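Local coordinates for probable enoyl-CoA hydratase/isomerase (Pseudomonas aeruginosa PAO1, PDB 5YLO), which is a crotonase-family enzyme that probably isomerises Delta3- to Delta2-enoyl-CoA in unsaturated fatty acid metabolism, at residues R40-E45 / M93-A98; G14-V19 / R51-G56; L29-L34 / E81-T86. All blocks are in the same frame, centred on the assembly; numbering follows the deposited sequence.

Overall arrangement
From the N terminus, the chain enters strand 15-20, runs through helix 31-46 and returns to the sheet on strand 52-56. There interaction 2 closes the first loop by pairing the two strands. The chain then passes through helix 68-76 before helix 85-97: interaction 3 closes a second loop where the beginnings of helices 31-46 and 85-97 meet, and interaction 1 closes the third further along the same two helices. Each pair of contacts crosses along the chain, and none nests within another. Interactions 1 and 2 touch directly, L41 and R40 lying on L18, so helix 31-46 is tied to the sheet on one side and to helix 85-97 on another. Interactions 1 and 3 have centres about 17 Å apart.

Interaction 1. Residues R40-E45 / M93-A98; sequences RLDACE and MGRLHA
The D42 carboxylate and the R95 guanidinium meet with their planes turned 85° apart. D42 OD1 approaches obliquely and forms a salt bridge with R95 NH2 at 3.0 Å. D42 CB also lies close to NH2, 3.5 Å away. Within helix 31-46, the R40 guanidinium has C44 SG 3.9 Å above one face, toward the rim. The H97 ring meets W150 edge-to-face.

R95 reaches across with CG anti to the backbone N (chi1 177°), then bends at chi3, while its CD lies 4.2 Å from L41 CB. The other oxygen of D42, OD2, has a salt bridge with R46, so each carboxylate oxygen has an arginine partner; this would probably help keep it ionised. A further negative group, E45, has its OE2 4.8 Å from R95 NH2, not in contact, where it may add a weak electrostatic attraction; its OE1 lies near D100 OD2.

Beneath the charged pair lies an apolar one. L41 CD1 touches both CD1 and CB of L96, each at 3.8 Å, and L41 CD2 is just as near to L96 CD1; the two side chains cross obliquely. The local helix axes run at 25° to one another, 10.4 Å apart, and the leucines and the D42-R95 pair bridge this spacing.

On the sheet side, L41 and R40 rest on L18, and C44 on A16, both in strand 15-20. Beyond the other helix, M93 and L96 pack on L118 of helix 114-120, while M93 and H97 meet L229 and L225 of a neighbouring subunit.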
ATOM      1  N   ARG A  40      22.005  22.832  -3.286  1.00 71.70           N
ATOM      2  CA  ARG A  40      22.137  22.819  -1.831  1.00 74.17           C
ATOM      3  C   ARG A  40      21.888  21.426  -1.263  1.00 70.03           C
ATOM      4  O   ARG A  40      22.512  21.032  -0.271  1.00 73.01           O
ATOM      5  CB  ARG A  40      21.175  23.834  -1.212  1.00 78.62           C
ATOM      6  CG  ARG A  40      21.293  23.995   0.300  1.00 91.44           C
ATOM      7  CD  ARG A  40      22.431  24.927   0.696  1.00 91.56           C
ATOM      8  NE  ARG A  40      23.675  24.214   0.974  1.00100.09           N
ATOM      9  CZ  ARG A  40      24.020  23.744   2.170  1.00 94.99           C
ATOM     10  NH1 ARG A  40      25.173  23.113   2.329  1.00 93.48           N
ATOM     11  NH2 ARG A  40      23.215  23.900   3.212  1.00 85.25           N
ATOM     12  N   LEU A  41      20.975  20.666  -1.876  1.00 63.53           N
ATOM     13  CA  LEU A  41      20.739  19.296  -1.434  1.00 63.75           C
ATOM     14  C   LEU A  41      21.988  18.440  -1.602  1.00 60.84           C
ATOM     15  O   LEU A  41      22.313  17.626  -0.731  1.00 59.29           O
ATOM     16  CB  LEU A  41      19.568  18.684  -2.202  1.00 56.55           C
ATOM     17  CG  LEU A  41      18.161  19.108  -1.785  1.00 54.36           C
ATOM     18  CD1 LEU A  41      17.135  18.499  -2.721  1.00 61.96           C
ATOM     19  CD2 LEU A  41      17.881  18.705  -0.348  1.00 55.77           C
ATOM     20  N   ASP A  42      22.697  18.609  -2.721  1.00 58.75           N
ATOM     21  CA  ASP A  42      23.935  17.866  -2.929  1.00 62.90           C
ATOM     22  C   ASP A  42      24.974  18.227  -1.877  1.00 65.77           C
ATOM     23  O   ASP A  42      25.753  17.371  -1.441  1.00 69.07           O
ATOM     24  CB  ASP A  42      24.474  18.130  -4.336  1.00 63.96           C
ATOM     25  CG  ASP A  42      25.794  17.429  -4.596  1.00 75.16           C
ATOM     26  OD1 ASP A  42      25.776  16.208  -4.857  1.00 78.86           O
ATOM     27  OD2 ASP A  42      26.847  18.100  -4.545  1.00 82.38           O
ATOM     28  N   ALA A  43      24.996  19.491  -1.448  1.00 69.98           N
ATOM     29  CA  ALA A  43      25.923  19.890  -0.397  1.00 71.02           C
ATOM     30  C   ALA A  43      25.556  19.247   0.936  1.00 65.71           C
ATOM     31  O   ALA A  43      26.439  18.920   1.736  1.00 79.55           O
ATOM     32  CB  ALA A  43      25.954  21.412  -0.275  1.00 71.31           C
ATOM     33  N   CYS A  44      24.260  19.048   1.189  1.00 62.89           N
ATOM     34  CA  CYS A  44      23.845  18.440   2.451  1.00 62.24           C
ATOM     35  C   CYS A  44      24.278  16.982   2.536  1.00 67.22           C
ATOM     36  O   CYS A  44      24.716  16.521   3.597  1.00 71.59           O
ATOM     37  CB  CYS A  44      22.332  18.565   2.624  1.00 59.65           C
ATOM     38  SG  CYS A  44      21.758  20.248   2.950  1.00 86.64           S
ATOM     39  N   GLU A  45      24.168  16.237   1.433  1.00 60.75           N
ATOM     40  CA  GLU A  45      24.608  14.844   1.433  1.00 60.89           C
ATOM     41  C   GLU A  45      26.087  14.733   1.785  1.00 74.09           C
ATOM     42  O   GLU A  45      26.483  13.886   2.593  1.00 76.93           O
ATOM     43  CB  GLU A  45      24.339  14.204   0.072  1.00 63.26           C
ATOM     44  CG  GLU A  45      23.002  13.508  -0.037  1.00 64.03           C
ATOM     45  CD  GLU A  45      22.947  12.566  -1.219  1.00 70.42           C
ATOM     46  OE1 GLU A  45      23.980  11.931  -1.518  1.00 70.12           O
ATOM     47  OE2 GLU A  45      21.876  12.466  -1.852  1.00 72.57           O
ATOM     48  N   MET A  93      13.448  16.385  -8.085  1.00 37.19           N
ATOM     49  CA  MET A  93      12.593  15.401  -7.426  1.00 35.52           C
ATOM     50  C   MET A  93      13.337  14.093  -7.191  1.00 43.39           C
ATOM     51  O   MET A  93      13.199  13.473  -6.131  1.00 55.81           O
ATOM     52  CB  MET A  93      11.335  15.152  -8.256  1.00 40.26           C
ATOM     53  CG  MET A  93      10.491  16.386  -8.483  1.00 43.27           C
ATOM     54  SD  MET A  93       9.868  17.078  -6.943  1.00 76.40           S
ATOM     55  CE  MET A  93       8.838  18.395  -7.580  1.00134.24           C
ATOM     56  N   GLY A  94      14.141  13.666  -8.167  1.00 37.18           N
ATOM     57  CA  GLY A  94      14.849  12.404  -8.031  1.00 38.89           C
ATOM     58  C   GLY A  94      15.873  12.402  -6.910  1.00 39.53           C
ATOM     59  O   GLY A  94      15.997  11.417  -6.179  1.00 44.06           O
ATOM     60  N   ARG A  95      16.665  13.475  -6.837  1.00 40.91           N
ATOM     61  CA  ARG A  95      17.700  13.639  -5.807  1.00 42.08           C
ATOM     62  C   ARG A  95      17.162  13.770  -4.377  1.00 46.39           C
ATOM     63  O   ARG A  95      17.689  13.154  -3.451  1.00 55.21           O
ATOM     64  CB  ARG A  95      18.592  14.838  -6.138  1.00 44.18           C
ATOM     65  CG  ARG A  95      19.652  15.130  -5.088  1.00 51.45           C
ATOM     66  CD  ARG A  95      20.517  16.314  -5.490  1.00 69.25           C
ATOM     67  NE  ARG A  95      21.245  16.062  -6.730  1.00 82.50           N
ATOM     68  CZ  ARG A  95      22.454  15.513  -6.787  1.00 91.81           C
ATOM     69  NH1 ARG A  95      23.042  15.321  -7.961  1.00 84.25           N
ATOM     70  NH2 ARG A  95      23.075  15.155  -5.673  1.00100.19           N
ATOM     71  N   LEU A  96      16.114  14.571  -4.207  1.00 46.51           N
ATOM     72  CA  LEU A  96      15.478  14.751  -2.905  1.00 43.69           C
ATOM     73  C   LEU A  96      14.862  13.445  -2.422  1.00 36.57           C
ATOM     74  O   LEU A  96      14.981  13.087  -1.246  1.00 41.98           O
ATOM     75  CB  LEU A  96      14.416  15.847  -2.973  1.00 43.58           C
ATOM     76  CG  LEU A  96      13.695  16.129  -1.652  1.00 46.33           C
ATOM     77  CD1 LEU A  96      14.684  16.594  -0.591  1.00 48.58           C
ATOM     78  CD2 LEU A  96      12.590  17.154  -1.853  1.00 44.21           C
ATOM     79  N   HIS A  97      14.204  12.721  -3.327  1.00 34.53           N
ATOM     80  CA  HIS A  97      13.542  11.476  -2.956  1.00 34.13           C
ATOM     81  C   HIS A  97      14.546  10.425  -2.499  1.00 37.26           C
ATOM     82  O   HIS A  97      14.258   9.637  -1.592  1.00 40.50           O
ATOM     83  CB  HIS A  97      12.717  10.970  -4.139  1.00 42.27           C
ATOM     84  CG  HIS A  97      12.298   9.538  -4.027  1.00 40.97           C
ATOM     85  ND1 HIS A  97      12.767   8.558  -4.875  1.00 43.35           N
ATOM     86  CD2 HIS A  97      11.449   8.922  -3.171  1.00 40.56           C
ATOM     87  CE1 HIS A  97      12.229   7.398  -4.545  1.00 47.83           C
ATOM     88  NE2 HIS A  97      11.425   7.590  -3.514  1.00 48.23           N
ATOM     89  N   ALA A  98      15.730  10.403  -3.110  1.00 46.30           N
ATOM     90  CA  ALA A  98      16.762   9.419  -2.808  1.00 47.16           C
ATOM     91  C   ALA A  98      17.877   9.973  -1.928  1.00 45.71           C
ATOM     92  O   ALA A  98      18.939   9.352  -1.834  1.00 46.30           O
ATOM     93  CB  ALA A  98      17.352   8.867  -4.106  1.00 43.88           C
TER

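Interaction 2. Residues G14-V19 / R51-G56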
ATOM      1  N   GLY A  14      23.236  20.305  13.417  1.00 86.56           N
ATOM      2  CA  GLY A  14      23.099  19.160  12.543  1.00 91.76           C
ATOM      3  C   GLY A  14      21.833  19.123  11.720  1.00 85.11           C
ATOM      4  O   GLY A  14      21.589  18.122  11.036  1.00 82.71           O
ATOM      5  N   ILE A  15      21.019  20.173  11.764  1.00 76.76           N
ATOM      6  CA  ILE A  15      19.787  20.256  10.988  1.00 66.15           C
ATOM      7  C   ILE A  15      19.953  21.370   9.965  1.00 65.86           C
ATOM      8  O   ILE A  15      20.157  22.535  10.332  1.00 67.88           O
ATOM      9  CB  ILE A  15      18.564  20.511  11.882  1.00 67.30           C
ATOM     10  CG1 ILE A  15      18.457  19.442  12.973  1.00 74.47           C
ATOM     11  CG2 ILE A  15      17.293  20.540  11.046  1.00 63.41           C
ATOM     12  CD1 ILE A  15      17.336  19.692  13.965  1.00 67.83           C
ATOM     13  N   ALA A  16      19.866  21.016   8.686  1.00 65.82           N
ATOM     14  CA  ALA A  16      19.934  21.982   7.597  1.00 70.31           C
ATOM     15  C   ALA A  16      18.518  22.392   7.211  1.00 65.80           C
ATOM     16  O   ALA A  16      17.730  21.558   6.751  1.00 73.63           O
ATOM     17  CB  ALA A  16      20.673  21.400   6.392  1.00 65.45           C
ATOM     18  N   TRP A  17      18.200  23.669   7.396  1.00 63.10           N
ATOM     19  CA  TRP A  17      16.890  24.210   7.062  1.00 61.85           C
ATOM     20  C   TRP A  17      16.953  24.835   5.675  1.00 61.31           C
ATOM     21  O   TRP A  17      17.695  25.798   5.456  1.00 85.45           O
ATOM     22  CB  TRP A  17      16.443  25.243   8.098  1.00 63.85           C
ATOM     23  CG  TRP A  17      16.314  24.695   9.488  1.00 66.59           C
ATOM     24  CD1 TRP A  17      17.329  24.304  10.313  1.00 73.44           C
ATOM     25  CD2 TRP A  17      15.100  24.494  10.225  1.00 67.90           C
ATOM     26  NE1 TRP A  17      16.822  23.864  11.512  1.00 72.15           N
ATOM     27  CE2 TRP A  17      15.456  23.971  11.484  1.00 72.47           C
ATOM     28  CE3 TRP A  17      13.747  24.702   9.941  1.00 63.31           C
ATOM     29  CZ2 TRP A  17      14.511  23.654  12.457  1.00 66.87           C
ATOM     30  CZ3 TRP A  17      12.810  24.386  10.910  1.00 68.30           C
ATOM     31  CH2 TRP A  17      13.196  23.869  12.151  1.00 65.42           C
ATOM     32  N   LEU A  18      16.185  24.282   4.743  1.00 58.58           N
ATOM     33  CA  LEU A  18      16.089  24.799   3.382  1.00 58.11           C
ATOM     34  C   LEU A  18      14.678  25.339   3.199  1.00 57.44           C
ATOM     35  O   LEU A  18      13.722  24.564   3.099  1.00 55.70           O
ATOM     36  CB  LEU A  18      16.406  23.716   2.354  1.00 56.44           C
ATOM     37  CG  LEU A  18      17.630  22.847   2.655  1.00 56.94           C
ATOM     38  CD1 LEU A  18      17.894  21.864   1.530  1.00 55.56           C
ATOM     39  CD2 LEU A  18      18.853  23.707   2.913  1.00 59.66           C
ATOM     40  N   VAL A  19      14.548  26.660   3.159  1.00 59.14           N
ATOM     41  CA  VAL A  19      13.252  27.318   3.072  1.00 59.12           C
ATOM     42  C   VAL A  19      13.139  27.980   1.707  1.00 59.33           C
ATOM     43  O   VAL A  19      13.981  28.809   1.340  1.00 68.03           O
ATOM     44  CB  VAL A  19      13.059  28.346   4.196  1.00 61.35           C
ATOM     45  CG1 VAL A  19      11.633  28.875   4.187  1.00 61.43           C
ATOM     46  CG2 VAL A  19      13.404  27.733   5.545  1.00 61.72           C
ATOM     47  N   ARG A  51      22.788  16.250   9.675  1.00 65.49           N
ATOM     48  CA  ARG A  51      22.303  14.900   9.895  1.00 65.07           C
ATOM     49  C   ARG A  51      20.804  14.788   9.671  1.00 62.40           C
ATOM     50  O   ARG A  51      20.256  13.681   9.739  1.00 62.16           O
ATOM     51  CB  ARG A  51      22.674  14.441  11.312  1.00 68.12           C
ATOM     52  CG  ARG A  51      24.178  14.404  11.533  1.00 82.04           C
ATOM     53  CD  ARG A  51      24.567  14.769  12.954  1.00 91.40           C
ATOM     54  NE  ARG A  51      24.016  13.836  13.929  1.00 98.20           N
ATOM     55  CZ  ARG A  51      24.519  12.633  14.180  1.00 98.38           C
ATOM     56  NH1 ARG A  51      25.588  12.205  13.520  1.00 97.97           N
ATOM     57  NH2 ARG A  51      23.949  11.852  15.087  1.00 93.23           N
ATOM     58  N   ALA A  52      20.130  15.904   9.405  1.00 60.87           N
ATOM     59  CA  ALA A  52      18.722  15.925   9.046  1.00 58.56           C
ATOM     60  C   ALA A  52      18.470  17.189   8.240  1.00 57.30           C
ATOM     61  O   ALA A  52      19.142  18.206   8.433  1.00 58.67           O
ATOM     62  CB  ALA A  52      17.814  15.875  10.281  1.00 59.30           C
ATOM     63  N   VAL A  53      17.506  17.118   7.326  1.00 55.15           N
ATOM     64  CA  VAL A  53      17.217  18.209   6.404  1.00 54.16           C
ATOM     65  C   VAL A  53      15.740  18.560   6.503  1.00 53.02           C
ATOM     66  O   VAL A  53      14.882  17.669   6.473  1.00 52.07           O
ATOM     67  CB  VAL A  53      17.590  17.845   4.955  1.00 53.19           C
ATOM     68  CG1 VAL A  53      17.201  18.968   4.007  1.00 52.52           C
ATOM     69  CG2 VAL A  53      19.077  17.545   4.855  1.00 54.90           C
ATOM     70  N   VAL A  54      15.446  19.853   6.614  1.00 54.26           N
ATOM     71  CA  VAL A  54      14.081  20.358   6.677  1.00 56.20           C
ATOM     72  C   VAL A  54      13.827  21.199   5.434  1.00 60.60           C
ATOM     73  O   VAL A  54      14.652  22.045   5.072  1.00 55.99           O
ATOM     74  CB  VAL A  54      13.834  21.182   7.953  1.00 55.63           C
ATOM     75  CG1 VAL A  54      12.437  21.778   7.934  1.00 55.62           C
ATOM     76  CG2 VAL A  54      14.034  20.317   9.188  1.00 62.09           C
ATOM     77  N   LEU A  55      12.692  20.959   4.782  1.00 51.04           N
ATOM     78  CA  LEU A  55      12.263  21.721   3.616  1.00 50.66           C
ATOM     79  C   LEU A  55      10.983  22.457   3.976  1.00 52.51           C
ATOM     80  O   LEU A  55       9.964  21.823   4.274  1.00 55.43           O
ATOM     81  CB  LEU A  55      12.036  20.807   2.411  1.00 49.11           C
ATOM     82  CG  LEU A  55      11.643  21.493   1.103  1.00 53.11           C
ATOM     83  CD1 LEU A  55      12.775  22.379   0.610  1.00 59.07           C
ATOM     84  CD2 LEU A  55      11.261  20.462   0.054  1.00 58.46           C
ATOM     85  N   GLY A  56      11.033  23.789   3.950  1.00 55.28           N
ATOM     86  CA  GLY A  56       9.902  24.591   4.350  1.00 54.52           C
ATOM     87  C   GLY A  56       9.624  25.705   3.359  1.00 55.58           C
ATOM     88  O   GLY A  56      10.435  26.019   2.489  1.00 62.63           O
TER
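Strands 15-20 and 52-56 are the two parallel strands of a beta-alpha-beta unit whose connecting helix is 31-46. They pair in register from I15 with A52 to V19 with G56. At the entry, G14 O is gripped by two amides: R51 N at 2.6 Å, nearly straight at 171°, and A52 N, longer and more bent. The ladder then runs A16 N to A52 O, V54 N to A16 O, L18 N to V54 O and G56 N to L18 O, all between 2.7 and 2.9 Å.

V54 has the largest share of the contact of any one residue. Its CG1, anti to the backbone N (chi1 176°), meets W17 CE3 at 3.8 Å, with CB over one face of the indole near its rim, and its CG2 touches I15 CG2 at 3.8 Å. I15 and V54 also pack on helix 191-204. On the other face of the sheet, L18 CD1 lies 3.9 Å from V53 CG1, and L55 CD1 reaches L18 O at 3.4 Å.

R51 NE bonds to the backbone O of A203. L18 and L55 both rest on L37 of the connecting helix, an arrangement typical of the beta-alpha-beta crossover, here the first in the crotonase fold's main sheet.

Interaction 3. Residues L29-L34 / E81-T86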
ATOM      1  N   LEU A  29       7.635  27.572  -7.942  1.00 61.69           N
ATOM      2  CA  LEU A  29       8.863  26.927  -8.393  1.00 67.78           C
ATOM      3  C   LEU A  29       9.263  27.460  -9.766  1.00 76.52           C
ATOM      4  O   LEU A  29       8.492  27.358 -10.727  1.00 78.65           O
ATOM      5  CB  LEU A  29       8.676  25.411  -8.441  1.00 61.44           C
ATOM      6  CG  LEU A  29       8.475  24.692  -7.106  1.00 65.02           C
ATOM      7  CD1 LEU A  29       8.102  23.225  -7.307  1.00 62.75           C
ATOM      8  CD2 LEU A  29       9.715  24.817  -6.233  1.00 59.08           C
ATOM      9  N   ASP A  30      10.464  28.025  -9.857  1.00 65.14           N
ATOM     10  CA  ASP A  30      11.057  28.403 -11.127  1.00 65.42           C
ATOM     11  C   ASP A  30      12.451  27.800 -11.202  1.00 65.21           C
ATOM     12  O   ASP A  30      12.963  27.234 -10.231  1.00 62.15           O
ATOM     13  CB  ASP A  30      11.105  29.926 -11.314  1.00 74.59           C
ATOM     14  CG  ASP A  30      11.751  30.647 -10.144  1.00 86.98           C
ATOM     15  OD1 ASP A  30      12.334  29.987  -9.261  1.00 96.90           O
ATOM     16  OD2 ASP A  30      11.684  31.895 -10.120  1.00 84.21           O
ATOM     17  N   ILE A  31      13.070  27.916 -12.379  1.00 67.20           N
ATOM     18  CA  ILE A  31      14.390  27.306 -12.582  1.00 63.69           C
ATOM     19  C   ILE A  31      15.401  27.786 -11.551  1.00 66.08           C
ATOM     20  O   ILE A  31      16.143  26.948 -11.007  1.00 66.41           O
ATOM     21  CB  ILE A  31      14.848  27.500 -14.033  1.00 67.24           C
ATOM     22  CG1 ILE A  31      13.812  26.909 -14.988  1.00 72.54           C
ATOM     23  CG2 ILE A  31      16.166  26.790 -14.266  1.00 66.52           C
ATOM     24  CD1 ILE A  31      14.266  26.799 -16.433  1.00 70.00           C
ATOM     25  N   PRO A  32      15.490  29.084 -11.196  1.00 74.58           N
ATOM     26  CA  PRO A  32      16.446  29.462 -10.138  1.00 69.07           C
ATOM     27  C   PRO A  32      16.193  28.757  -8.818  1.00 66.62           C
ATOM     28  O   PRO A  32      17.150  28.330  -8.164  1.00 75.12           O
ATOM     29  CB  PRO A  32      16.256  30.975 -10.022  1.00 70.38           C
ATOM     30  CG  PRO A  32      15.775  31.397 -11.344  1.00 71.44           C
ATOM     31  CD  PRO A  32      14.876  30.280 -11.809  1.00 75.06           C
ATOM     32  N   THR A  33      14.930  28.633  -8.401  1.00 62.76           N
ATOM     33  CA  THR A  33      14.623  27.917  -7.168  1.00 60.53           C
ATOM     34  C   THR A  33      14.949  26.435  -7.303  1.00 59.09           C
ATOM     35  O   THR A  33      15.596  25.847  -6.426  1.00 57.80           O
ATOM     36  CB  THR A  33      13.150  28.109  -6.804  1.00 59.56           C
ATOM     37  OG1 THR A  33      12.771  29.468  -7.056  1.00 78.95           O
ATOM     38  CG2 THR A  33      12.911  27.795  -5.338  1.00 58.32           C
ATOM     39  N   LEU A  34      14.508  25.815  -8.403  1.00 61.39           N
ATOM     40  CA  LEU A  34      14.796  24.404  -8.638  1.00 56.23           C
ATOM     41  C   LEU A  34      16.289  24.129  -8.550  1.00 57.18           C
ATOM     42  O   LEU A  34      16.722  23.248  -7.804  1.00 56.06           O
ATOM     43  CB  LEU A  34      14.250  23.973 -10.000  1.00 56.22           C
ATOM     44  CG  LEU A  34      12.737  24.058 -10.209  1.00 55.55           C
ATOM     45  CD1 LEU A  34      12.375  23.743 -11.653  1.00 56.25           C
ATOM     46  CD2 LEU A  34      12.004  23.130  -9.253  1.00 53.37           C
ATOM     47  N   GLU A  81      10.624  25.947 -26.466  1.00137.23           N
ATOM     48  CA  GLU A  81      11.210  24.613 -26.521  1.00141.31           C
ATOM     49  C   GLU A  81      12.505  24.546 -25.721  1.00142.87           C
ATOM     50  O   GLU A  81      12.807  23.515 -25.109  1.00147.01           O
ATOM     51  CB  GLU A  81      11.453  24.202 -27.973  1.00146.02           C
ATOM     52  CG  GLU A  81      10.183  23.965 -28.784  1.00149.52           C
ATOM     53  CD  GLU A  81      10.460  23.311 -30.126  1.00156.99           C
ATOM     54  OE1 GLU A  81      11.606  23.407 -30.613  1.00158.86           O
ATOM     55  OE2 GLU A  81       9.534  22.694 -30.693  1.00156.95           O
ATOM     56  N   SER A  82      13.279  25.632 -25.709  1.00 97.85           N
ATOM     57  CA  SER A  82      14.512  25.687 -24.934  1.00 96.82           C
ATOM     58  C   SER A  82      14.268  25.860 -23.441  1.00 91.77           C
ATOM     59  O   SER A  82      15.209  25.708 -22.654  1.00 90.32           O
ATOM     60  CB  SER A  82      15.404  26.822 -25.443  1.00101.81           C
ATOM     61  OG  SER A  82      16.517  27.019 -24.592  1.00101.01           O
ATOM     62  N   TYR A  83      13.039  26.177 -23.040  1.00 93.45           N
ATOM     63  CA  TYR A  83      12.696  26.260 -21.627  1.00 92.77           C
ATOM     64  C   TYR A  83      12.930  24.912 -20.958  1.00 90.69           C
ATOM     65  O   TYR A  83      12.311  23.909 -21.327  1.00 97.18           O
ATOM     66  CB  TYR A  83      11.237  26.690 -21.481  1.00 87.12           C
ATOM     67  CG  TYR A  83      10.808  27.021 -20.071  1.00 87.07           C
ATOM     68  CD1 TYR A  83      11.697  27.575 -19.161  1.00 91.20           C
ATOM     69  CD2 TYR A  83       9.508  26.776 -19.651  1.00 87.29           C
ATOM     70  CE1 TYR A  83      11.299  27.879 -17.871  1.00 88.48           C
ATOM     71  CE2 TYR A  83       9.103  27.072 -18.367  1.00 85.65           C
ATOM     72  CZ  TYR A  83      10.002  27.625 -17.481  1.00 87.44           C
ATOM     73  OH  TYR A  83       9.601  27.920 -16.200  1.00 88.56           O
ATOM     74  N   GLY A  84      13.832  24.884 -19.981  1.00 79.44           N
ATOM     75  CA  GLY A  84      14.223  23.631 -19.369  1.00 77.93           C
ATOM     76  C   GLY A  84      13.681  23.414 -17.972  1.00 72.17           C
ATOM     77  O   GLY A  84      14.379  22.865 -17.114  1.00 70.30           O
ATOM     78  N   TRP A  85      12.435  23.828 -17.733  1.00 62.93           N
ATOM     79  CA  TRP A  85      11.866  23.709 -16.394  1.00 60.80           C
ATOM     80  C   TRP A  85      11.628  22.251 -16.021  1.00 59.07           C
ATOM     81  O   TRP A  85      12.007  21.811 -14.928  1.00 55.07           O
ATOM     82  CB  TRP A  85      10.564  24.504 -16.297  1.00 59.00           C
ATOM     83  CG  TRP A  85       9.956  24.450 -14.929  1.00 56.11           C
ATOM     84  CD1 TRP A  85      10.154  25.332 -13.908  1.00 62.57           C
ATOM     85  CD2 TRP A  85       9.063  23.448 -14.427  1.00 50.88           C
ATOM     86  NE1 TRP A  85       9.437  24.946 -12.802  1.00 64.94           N
ATOM     87  CE2 TRP A  85       8.759  23.791 -13.095  1.00 60.78           C
ATOM     88  CE3 TRP A  85       8.490  22.297 -14.975  1.00 53.33           C
ATOM     89  CZ2 TRP A  85       7.908  23.022 -12.303  1.00 61.39           C
ATOM     90  CZ3 TRP A  85       7.647  21.535 -14.188  1.00 51.54           C
ATOM     91  CH2 TRP A  85       7.362  21.902 -12.867  1.00 53.86           C
ATOM     92  N   THR A  86      10.982  21.490 -16.912  1.00 56.88           N
ATOM     93  CA  THR A  86      10.702  20.085 -16.626  1.00 49.20           C
ATOM     94  C   THR A  86      11.984  19.324 -16.317  1.00 49.51           C
ATOM     95  O   THR A  86      12.023  18.505 -15.391  1.00 51.93           O
ATOM     96  CB  THR A  86       9.964  19.445 -17.804  1.00 54.85           C
ATOM     97  OG1 THR A  86       8.656  20.022 -17.925  1.00 59.89           O
ATOM     98  CG2 THR A  86       9.830  17.940 -17.607  1.00 47.79           C
TER
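This is an apolar contact with one weak polar bond, joining the beginnings of helices 31-46 and 85-97, with W85 as its centre. L34 CD1 sits over the indole, 3.7 Å from the centroid of the five-membered ring and 26° off its normal, a CH-pi contact in which the two side chains cross at about a right angle. L29 O lies at the edge of the indole, near its plane, and accepts a weak hydrogen bond from W85 NE1, 3.3 Å long and bent to 145°.

L29 precedes the N-cap D30 and L34 lies in the first turn of helix 31-46. D30 OD1 accepts from T33 N at 3.1 Å, while OD2 has a salt bridge with R22. G84 holds the N-cap position of the second helix, so two helix starts of the crotonase fold abut here.

I31 comes in beside the cap. Its CG1 lies anti to the carbonyl carbon, and the extended chi2 (-169°) carries CD1 on to Y83 CE1 at 3.5 Å and to W85 N at 3.7 Å, the isoleucine and tyrosine sliding past each other in opposite directions. Y83 OH and I31 N both bond to E70 OE1. A bound glycerol, probably from crystallisation, lies about 5 Å from the W85 side chain.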